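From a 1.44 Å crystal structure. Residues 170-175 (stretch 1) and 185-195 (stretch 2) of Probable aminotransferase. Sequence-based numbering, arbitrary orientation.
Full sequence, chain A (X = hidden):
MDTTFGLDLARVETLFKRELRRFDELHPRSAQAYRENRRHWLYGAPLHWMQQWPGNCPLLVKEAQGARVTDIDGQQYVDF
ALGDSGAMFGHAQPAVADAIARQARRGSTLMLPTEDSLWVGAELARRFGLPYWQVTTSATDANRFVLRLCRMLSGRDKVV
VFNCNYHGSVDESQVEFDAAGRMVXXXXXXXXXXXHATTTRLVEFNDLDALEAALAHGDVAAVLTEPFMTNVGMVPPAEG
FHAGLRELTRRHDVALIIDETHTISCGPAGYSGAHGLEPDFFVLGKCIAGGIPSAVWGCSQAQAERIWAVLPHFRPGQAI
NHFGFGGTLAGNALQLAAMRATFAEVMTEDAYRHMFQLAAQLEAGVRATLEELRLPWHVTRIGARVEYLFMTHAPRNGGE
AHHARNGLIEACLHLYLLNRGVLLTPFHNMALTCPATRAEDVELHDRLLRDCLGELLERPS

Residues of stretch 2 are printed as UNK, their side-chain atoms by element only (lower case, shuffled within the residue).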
# COMPACT_ATOMS: atom_id res chain seq x y z
N VAL A 170 -2.52 10.04 -4.42
CA VAL A 170 -1.33 10.92 -4.42
C VAL A 170 -1.94 12.32 -4.23
O VAL A 170 -2.51 12.89 -5.18
CB VAL A 170 -0.53 10.84 -5.72
CG1 VAL A 170 0.63 11.82 -5.71
CG2 VAL A 170 -0.04 9.42 -5.98
N ASP A 171 -1.89 12.87 -3.02
CA ASP A 171 -2.68 14.09 -2.72
C ASP A 171 -2.30 15.25 -3.61
O ASP A 171 -3.19 15.99 -4.04
CB ASP A 171 -2.48 14.47 -1.25
CG ASP A 171 -3.11 13.49 -0.25
OD1 ASP A 171 -3.87 12.58 -0.61
OD2 ASP A 171 -2.88 13.69 0.98
N GLU A 172 -1.02 15.39 -3.95
CA GLU A 172 -0.57 16.51 -4.80
C GLU A 172 -1.19 16.49 -6.20
O GLU A 172 -1.21 17.52 -6.87
CB GLU A 172 0.95 16.54 -5.01
CG GLU A 172 1.80 16.51 -3.82
CD GLU A 172 2.26 15.09 -3.58
OE1 GLU A 172 1.34 14.30 -3.25
OE2 GLU A 172 3.47 14.79 -3.73
N SER A 173 -1.67 15.32 -6.64
CA SER A 173 -2.27 15.22 -7.95
C SER A 173 -3.75 15.54 -8.00
O SER A 173 -4.33 15.60 -9.09
CB SER A 173 -2.10 13.78 -8.52
OG SER A 173 -2.92 12.81 -7.84
N GLN A 174 -4.37 15.72 -6.83
CA GLN A 174 -5.84 15.78 -6.70
C GLN A 174 -6.32 17.23 -6.92
O GLN A 174 -6.87 17.88 -6.04
CB GLN A 174 -6.31 15.27 -5.36
CG GLN A 174 -5.83 13.87 -4.99
CD GLN A 174 -6.53 12.72 -5.66
OE1 GLN A 174 -7.30 12.92 -6.63
NE2 GLN A 174 -6.32 11.50 -5.14
N VAL A 175 -6.15 17.68 -8.17
CA VAL A 175 -6.45 19.05 -8.59
C VAL A 175 -7.20 18.99 -9.92
O VAL A 175 -7.12 17.99 -10.64
CB VAL A 175 -5.21 19.94 -8.73
CG1 VAL A 175 -4.61 20.24 -7.35
CG2 VAL A 175 -4.20 19.33 -9.66
N UNK A 185 -8.80 22.23 -5.85
CA UNK A 185 -8.90 20.81 -5.46
C UNK A 185 -9.88 20.06 -6.40
O UNK A 185 -10.89 20.60 -6.84
c UNK A 185 -8.86 22.15 -3.54
c UNK A 185 -9.02 23.10 -4.70
c UNK A 185 -9.43 20.88 -4.05
N UNK A 186 -9.55 18.81 -6.71
CA UNK A 186 -10.41 17.97 -7.57
C UNK A 186 -11.78 17.84 -6.91
O UNK A 186 -11.86 17.70 -5.68
c UNK A 186 -9.84 14.55 -9.25
c UNK A 186 -10.24 15.93 -9.02
c UNK A 186 -7.58 13.77 -9.88
n UNK A 186 -6.54 13.00 -9.50
n UNK A 186 -8.48 14.13 -8.98
c UNK A 186 -9.76 16.57 -7.76
n UNK A 186 -7.68 14.17 -11.13
N UNK A 187 -12.84 17.82 -7.73
CA UNK A 187 -14.18 17.72 -7.19
C UNK A 187 -14.31 16.46 -6.34
O UNK A 187 -13.96 15.37 -6.75
c UNK A 187 -15.19 17.69 -8.32
N UNK A 188 -14.86 16.65 -5.16
CA UNK A 188 -15.05 15.55 -4.23
C UNK A 188 -13.81 15.05 -3.52
O UNK A 188 -13.92 14.08 -2.76
N UNK A 189 -12.67 15.70 -3.72
CA UNK A 189 -11.45 15.29 -3.03
C UNK A 189 -10.97 16.45 -2.15
O UNK A 189 -10.46 17.48 -2.63
c UNK A 189 -9.14 14.35 -3.22
c UNK A 189 -10.85 13.84 -5.05
c UNK A 189 -10.34 14.88 -4.01
N UNK A 190 -11.17 16.29 -0.86
CA UNK A 190 -10.82 17.33 0.10
C UNK A 190 -9.31 17.66 -0.04
O UNK A 190 -8.48 16.77 -0.26
n UNK A 190 -11.51 19.27 4.18
c UNK A 190 -12.08 18.45 3.23
c UNK A 190 -10.19 19.13 4.12
c UNK A 190 -11.06 17.82 2.59
c UNK A 190 -11.07 16.79 1.51
n UNK A 190 -9.89 18.27 3.15
N UNK A 191 -8.91 18.93 0.12
CA UNK A 191 -7.49 19.21 -0.01
C UNK A 191 -6.57 18.61 1.04
O UNK A 191 -5.38 18.58 0.89
c UNK A 191 -8.69 21.20 0.48
c UNK A 191 -9.73 20.14 0.28
c UNK A 191 -7.41 20.75 -0.05
N UNK A 192 -7.17 18.18 2.14
CA UNK A 192 -6.50 17.34 3.11
C UNK A 192 -5.30 18.05 3.77
O UNK A 192 -4.26 17.45 4.02
c UNK A 192 -5.69 14.97 3.52
o UNK A 192 -6.25 14.98 4.62
n UNK A 192 -4.77 14.07 3.18
c UNK A 192 -6.08 15.99 2.48
N UNK A 193 -5.47 19.34 4.05
CA UNK A 193 -4.39 20.12 4.64
C UNK A 193 -3.29 20.57 3.67
O UNK A 193 -2.35 21.27 4.10
N UNK A 194 -3.39 20.21 2.38
CA UNK A 194 -2.40 20.57 1.34
C UNK A 194 -2.88 21.92 0.76
O UNK A 194 -4.06 22.08 0.51
c UNK A 194 -1.40 19.94 -0.93
c UNK A 194 -2.08 18.11 0.68
c UNK A 194 -2.38 19.53 0.18
N UNK A 195 -1.96 22.89 0.57
CA UNK A 195 -2.21 24.04 -0.29
C UNK A 195 -1.54 23.71 -1.63
O UNK A 195 -0.32 23.80 -1.76
n UNK A 195 -1.70 28.34 -0.04
c UNK A 195 -2.66 26.20 1.03
n UNK A 195 -0.14 29.39 -1.39
c UNK A 195 -2.21 27.68 1.19
c UNK A 195 -0.46 28.83 -0.22
c UNK A 195 -1.62 25.33 0.31
n UNK A 195 0.46 28.78 0.75
O HOH W 1 -7.61 17.74 -3.23
O HOH W 2 -8.56 16.63 -12.48

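Position 185 has three side-chain carbons that close a ring onto the backbone N. Its CA lies 3.6 Å from Gln174 O, and its CA-to-CB bond points away from stretch 1. The ring makes it Pro185. It forms an antiparallel, non-hydrogen-bonded bridge pair with Val175, with the two CA atoms 4.3 Å apart.

Position 186 carries three carbons, a nitrogen, and then a carbon bearing two more nitrogens. This is a guanidinium at the end of a long chain, and its nitrogens approach the side-chain oxygen of Gln174. The residue is Arg186. Its NE donates to Gln174 OE1 at 2.9 Å and its NH2 donates to the same OE1 at 3.0 Å, so one amide oxygen serves two donors. Ser173 O, Gln174 C and Val175 N lie over one face of the guanidinium. Arg186 NH2 is 3.4 Å from Ser173 O, but the angle is too poor for a hydrogen bond. The backbone joins in: Arg186 N donates to Gln174 O at 2.9 Å and 166°.

Position 187 has one side-chain carbon. Its CA-to-CB bond points away, and it touches nothing on stretch 1. It is Ala187.

Position 188 has no side-chain atoms, so it is Gly188. Its phi of 75° favours glycine, and it sits in the type II turn that starts at Arg186.

Position 189 has one carbon carrying two more, a beta-branched side chain with its CA-to-CB bond toward stretch 1. One of the branch carbons lies 3.7 Å from Gln174 CB. The residue is Val189, and that carbon is CG1. Its N closes the turn by donating to Arg186 O at 2.9 Å.

Position 190 has one carbon leading to a five-membered ring of three carbons and two nitrogens. Its CA-to-CB bond points away, and the ring has no contact with stretch 1. That ring is an imidazole, so the residue is His190.

Position 191 again has three carbons closing a ring onto the backbone N. Its CA-to-CB bond also points away, and the ring makes no contact with stretch 1. It is Pro191.

Position 192 has two carbons, the second carrying one oxygen and one nitrogen. The nitrogen meets a carboxylate oxygen of Asp171, as an amide donor can. The residue is Asn192. Its ND2 donates to Asp171 OD2 at 2.9 Å. Its backbone N donates to His190 ND1 at 2.9 Å.

Position 193 has no side-chain atoms and a phi of 77°. It is Gly193, within the type I' turn from Pro191.

Position 194 has one carbon carrying two more. Its CA-to-CB bond points toward stretch 1, and a branch carbon lies 4.1 Å from Asp171 CB. It is Val194, and that carbon is CG2.

Position 195 has three carbons, a nitrogen, and a carbon with two nitrogens. It is exposed and out of reach of stretch 1. It is Arg195.

The contact buries 424 Å² in all. Gln174 offers both its backbone and side-chain oxygens to Arg186, while its CB meets Val189. Asp171 binds Asn192 and packs on Val194. Water 2 donates to Val175 O at 2.7 Å and accepts from Arg186 NH1 at 2.9 Å, which adds a bridge between the stretches.

Stretch 2, residues 185-195: PRAGVHPNGVR
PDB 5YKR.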